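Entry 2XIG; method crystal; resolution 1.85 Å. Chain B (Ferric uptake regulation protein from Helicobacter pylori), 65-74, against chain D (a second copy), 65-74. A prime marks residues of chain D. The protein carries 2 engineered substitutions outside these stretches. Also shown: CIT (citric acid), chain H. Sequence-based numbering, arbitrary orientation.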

# COMPACT_ATOMS: atom_id res chain seq x y z
N TYR B 65 5.64 16.97 -1.96
CA TYR B 65 5.16 15.75 -2.62
C TYR B 65 5.88 14.51 -2.09
O TYR B 65 5.26 13.46 -1.89
CB TYR B 65 5.31 15.85 -4.14
CG TYR B 65 4.12 16.48 -4.83
CD1 TYR B 65 2.90 15.82 -4.89
CD2 TYR B 65 4.22 17.73 -5.42
CE1 TYR B 65 1.81 16.39 -5.51
CE2 TYR B 65 3.13 18.31 -6.05
CZ TYR B 65 1.93 17.63 -6.10
OH TYR B 65 0.84 18.20 -6.72
N ARG B 66 7.19 14.63 -1.87
CA ARG B 66 7.95 13.55 -1.26
C ARG B 66 7.39 13.25 0.12
O ARG B 66 7.36 12.10 0.56
CB ARG B 66 9.44 13.91 -1.14
CG ARG B 66 10.15 14.11 -2.48
CD ARG B 66 11.67 14.03 -2.34
NE ARG B 66 12.26 15.26 -1.80
CZ ARG B 66 12.54 16.33 -2.53
NH1 ARG B 66 12.28 16.35 -3.83
NH2 ARG B 66 13.08 17.40 -1.96
N ILE B 67 6.94 14.30 0.80
CA ILE B 67 6.38 14.19 2.15
C ILE B 67 4.99 13.55 2.13
O ILE B 67 4.69 12.63 2.89
CB ILE B 67 6.30 15.57 2.83
CG1 ILE B 67 7.70 16.06 3.21
CG2 ILE B 67 5.38 15.52 4.04
CD1 ILE B 67 7.72 17.46 3.79
N LEU B 68 4.15 14.07 1.24
CA LEU B 68 2.78 13.60 1.12
C LEU B 68 2.75 12.15 0.64
O LEU B 68 1.86 11.40 1.03
CB LEU B 68 2.01 14.50 0.15
CG LEU B 68 1.81 15.92 0.66
CD1 LEU B 68 1.19 16.82 -0.41
CD2 LEU B 68 0.96 15.90 1.92
N ASN B 69 3.71 11.77 -0.19
CA ASN B 69 3.79 10.39 -0.67
C ASN B 69 4.25 9.45 0.44
O ASN B 69 3.72 8.35 0.59
CB ASN B 69 4.70 10.28 -1.89
CG ASN B 69 3.96 10.59 -3.19
OD1 ASN B 69 3.68 11.75 -3.51
ND2 ASN B 69 3.65 9.55 -3.96
N PHE B 70 5.23 9.90 1.21
CA PHE B 70 5.66 9.19 2.40
C PHE B 70 4.48 9.02 3.36
O PHE B 70 4.18 7.92 3.82
CB PHE B 70 6.81 9.94 3.07
CG PHE B 70 7.16 9.43 4.44
CD1 PHE B 70 6.86 10.18 5.56
CD2 PHE B 70 7.78 8.20 4.60
CE1 PHE B 70 7.17 9.70 6.83
CE2 PHE B 70 8.10 7.72 5.86
CZ PHE B 70 7.80 8.47 6.98
N LEU B 71 3.79 10.13 3.65
CA LEU B 71 2.69 10.13 4.61
C LEU B 71 1.53 9.28 4.11
O LEU B 71 0.90 8.55 4.88
CB LEU B 71 2.24 11.56 4.90
CG LEU B 71 3.20 12.46 5.68
CD1 LEU B 71 2.60 13.85 5.89
CD2 LEU B 71 3.58 11.83 7.02
N GLU B 72 1.25 9.38 2.81
CA GLU B 72 0.22 8.57 2.17
C GLU B 72 0.56 7.08 2.22
O GLU B 72 -0.31 6.25 2.51
CB GLU B 72 0.02 9.02 0.72
CG GLU B 72 -1.06 8.26 -0.03
CD GLU B 72 -0.89 8.34 -1.54
OE1 GLU B 72 -1.45 7.46 -2.24
OE2 GLU B 72 -0.21 9.27 -2.04
N LYS B 73 1.82 6.75 1.95
CA LYS B 73 2.27 5.36 1.93
C LYS B 73 2.20 4.71 3.31
O LYS B 73 1.87 3.53 3.42
CB LYS B 73 3.71 5.28 1.40
N GLU B 74 2.52 5.49 4.34
CA GLU B 74 2.54 4.98 5.70
C GLU B 74 1.16 5.09 6.34
O GLU B 74 0.99 4.85 7.53
CB GLU B 74 3.56 5.76 6.52
CG GLU B 74 4.95 5.78 5.91
CD GLU B 74 5.70 4.48 6.12
OE1 GLU B 74 5.67 3.95 7.25
OE2 GLU B 74 6.32 3.98 5.15
N TYR D 65 17.83 7.73 -3.31
CA TYR D 65 16.90 7.40 -2.23
C TYR D 65 15.50 7.88 -2.60
O TYR D 65 14.53 7.13 -2.51
CB TYR D 65 17.33 8.07 -0.91
CG TYR D 65 18.57 7.49 -0.27
CD1 TYR D 65 18.69 6.13 -0.03
CD2 TYR D 65 19.62 8.32 0.13
CE1 TYR D 65 19.82 5.60 0.56
CE2 TYR D 65 20.76 7.80 0.72
CZ TYR D 65 20.85 6.43 0.94
OH TYR D 65 21.98 5.91 1.53
N ARG D 66 15.40 9.14 -3.01
CA ARG D 66 14.12 9.75 -3.37
C ARG D 66 13.39 8.95 -4.45
O ARG D 66 12.19 8.67 -4.34
CB ARG D 66 14.33 11.19 -3.84
CG ARG D 66 14.83 12.11 -2.73
CD ARG D 66 15.24 13.48 -3.24
NE ARG D 66 15.69 14.33 -2.14
CZ ARG D 66 16.31 15.50 -2.28
NH1 ARG D 66 16.58 15.97 -3.50
NH2 ARG D 66 16.68 16.18 -1.21
N ILE D 67 14.11 8.60 -5.51
CA ILE D 67 13.56 7.77 -6.56
C ILE D 67 13.07 6.42 -6.01
O ILE D 67 11.91 6.05 -6.22
CB ILE D 67 14.57 7.54 -7.69
CG1 ILE D 67 14.81 8.85 -8.45
CG2 ILE D 67 14.07 6.45 -8.63
CD1 ILE D 67 16.06 8.86 -9.32
N LEU D 68 13.95 5.71 -5.30
CA LEU D 68 13.61 4.39 -4.79
C LEU D 68 12.33 4.43 -3.97
O LEU D 68 11.47 3.56 -4.09
CB LEU D 68 14.74 3.83 -3.92
CG LEU D 68 16.06 3.47 -4.61
CD1 LEU D 68 17.10 3.02 -3.59
CD2 LEU D 68 15.84 2.39 -5.67
N ASN D 69 12.22 5.45 -3.12
CA ASN D 69 11.09 5.55 -2.21
C ASN D 69 9.77 5.71 -2.96
O ASN D 69 8.74 5.20 -2.52
CB ASN D 69 11.32 6.68 -1.20
CG ASN D 69 12.44 6.36 -0.22
OD1 ASN D 69 12.72 5.19 0.05
ND2 ASN D 69 13.10 7.39 0.30
N PHE D 70 9.81 6.40 -4.09
CA PHE D 70 8.62 6.55 -4.92
C PHE D 70 8.25 5.26 -5.65
O PHE D 70 7.08 4.86 -5.69
CB PHE D 70 8.82 7.68 -5.94
CG PHE D 70 7.72 7.78 -6.96
CD1 PHE D 70 7.92 7.35 -8.26
CD2 PHE D 70 6.48 8.29 -6.60
CE1 PHE D 70 6.90 7.44 -9.20
CE2 PHE D 70 5.46 8.38 -7.53
CZ PHE D 70 5.67 7.96 -8.83
N LEU D 71 9.25 4.61 -6.25
CA LEU D 71 9.02 3.38 -7.00
C LEU D 71 8.50 2.26 -6.10
O LEU D 71 7.69 1.44 -6.53
CB LEU D 71 10.32 2.93 -7.67
CG LEU D 71 10.90 3.87 -8.72
CD1 LEU D 71 12.26 3.34 -9.18
CD2 LEU D 71 9.94 4.02 -9.91
N GLU D 72 8.98 2.21 -4.86
CA GLU D 72 8.56 1.15 -3.96
C GLU D 72 7.12 1.37 -3.53
O GLU D 72 6.34 0.42 -3.42
CB GLU D 72 9.49 1.06 -2.75
CG GLU D 72 9.35 -0.25 -1.97
CD GLU D 72 8.26 -0.19 -0.92
OE1 GLU D 72 7.40 -1.09 -0.89
OE2 GLU D 72 8.27 0.77 -0.12
N LYS D 73 6.75 2.62 -3.31
CA LYS D 73 5.38 2.96 -2.96
C LYS D 73 4.40 2.62 -4.10
O LYS D 73 3.28 2.19 -3.85
CB LYS D 73 5.27 4.44 -2.60
CG LYS D 73 3.90 4.83 -2.09
CD LYS D 73 3.38 6.06 -2.79
CE LYS D 73 1.88 6.18 -2.62
NZ LYS D 73 1.29 7.07 -3.65
N GLU D 74 4.84 2.81 -5.34
CA GLU D 74 4.00 2.51 -6.50
C GLU D 74 4.13 1.05 -6.95
O GLU D 74 3.64 0.66 -8.02
CB GLU D 74 4.35 3.44 -7.67
CG GLU D 74 4.07 4.91 -7.39
CD GLU D 74 2.60 5.23 -7.41
OE1 GLU D 74 2.18 6.15 -6.67
OE2 GLU D 74 1.85 4.56 -8.15
C1 CIT H . 14.12 15.52 1.24
O1 CIT H . 14.87 15.80 2.21
O2 CIT H . 14.29 16.14 0.17
C2 CIT H . 13.04 14.47 1.37
C3 CIT H . 13.71 13.11 1.37
O7 CIT H . 14.73 13.08 0.33
C4 CIT H . 12.66 12.02 1.14
C5 CIT H . 13.25 10.84 0.42
O3 CIT H . 14.45 10.52 0.59
O4 CIT H . 12.56 10.16 -0.36
C6 CIT H . 14.36 12.86 2.73
O5 CIT H . 14.66 11.71 3.11
O6 CIT H . 14.56 13.81 3.51

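Two arginines of like charge lie flat on one another at one end of this contact. The guanidinium of Arg66 stacks on that of Arg66′ with centres 3.9 Å apart and planes only 13° from parallel, and NE of Arg66 comes within 3.6 Å of NE of Arg66′. A bound citrate, probably from the crystallisation liquor, offers oxygen acceptors to both arginines, which can offset the repulsion of like charges. Its O2 lies at the edge of the Arg66 guanidinium, near its plane, where it accepts a hydrogen bond from Arg66 NH2 at 2.8 Å and a weak one from Arg66 NE at 3.0 Å. NE of Arg66′ donates to citrate O7 at 2.9 Å, with an angle of 162°, and NH2 of Arg66′ lies 2.8 Å from citrate O2, so O2 sits close to both guanidinium groups. At the edge of Arg66, O2 leaves the face free for the stack on Arg66′.

The two side chains arrive differently. Arg66′ is extended, with chi2 and chi3 both t, whereas Arg66 turns at chi3, which is m. The same residue from two copies therefore meets itself without matching conformations. Citrate also extends the asymmetry to Asn69′, whose ND2 donates to citrate O4 at 2.9 Å with an almost straight angle of 174°. Asn69′ makes no contact with the opposing stretch, although its CA-to-CB bond points toward it.

Asn69 behaves otherwise. It packs against the partner helix, its ND2 lying 4.1 Å from CD2 of Phe70′, at the edge of the ring and near its plane. The same ND2 is 3.4 Å from NZ of Lys73′, but both atoms are donors, so this is proximity without a hydrogen bond; the amide nitrogen is satisfied elsewhere in the structure.

Lys73′ contributes the most buried area of any residue here, 93 Å², and its side chain, t at chi1, chi3 and chi4 but off-well at chi2 (-131°), carries the ammonium across to Glu72. The salt bridge is bifurcated: NZ of Lys73′ is 3.1 Å from both OE1 and OE2 of Glu72, and each hydrogen bond is weak. Within its own chain, Lys73′ NZ also forms a salt bridge and hydrogen bond with Glu74′ OE1 at 3.3 Å, so one ammonium serves carboxylates from both copies. Whether Glu72′ has an equivalent partner cannot be judged, because Lys73 is modelled only to CB; that atom packs 3.5 Å from CG of Lys73′.

The contacts follow the helix register. The axes approach to 10.6 Å and run in broadly the same direction at 39°, and equal positions face each other: Arg66 and Arg66′ have CA atoms 7.5 Å apart, Lys73 and Lys73′ 6.3 Å. At 10.6 Å long polar side chains do much of the bridging, and the stretches bury just 334 Å² between them. The rule to draw is that the same residue can take different roles across such a contact: Arg66 and Arg66′ stack with different chi3 values, and Asn69 meets the partner helix while Asn69′ binds the citrate.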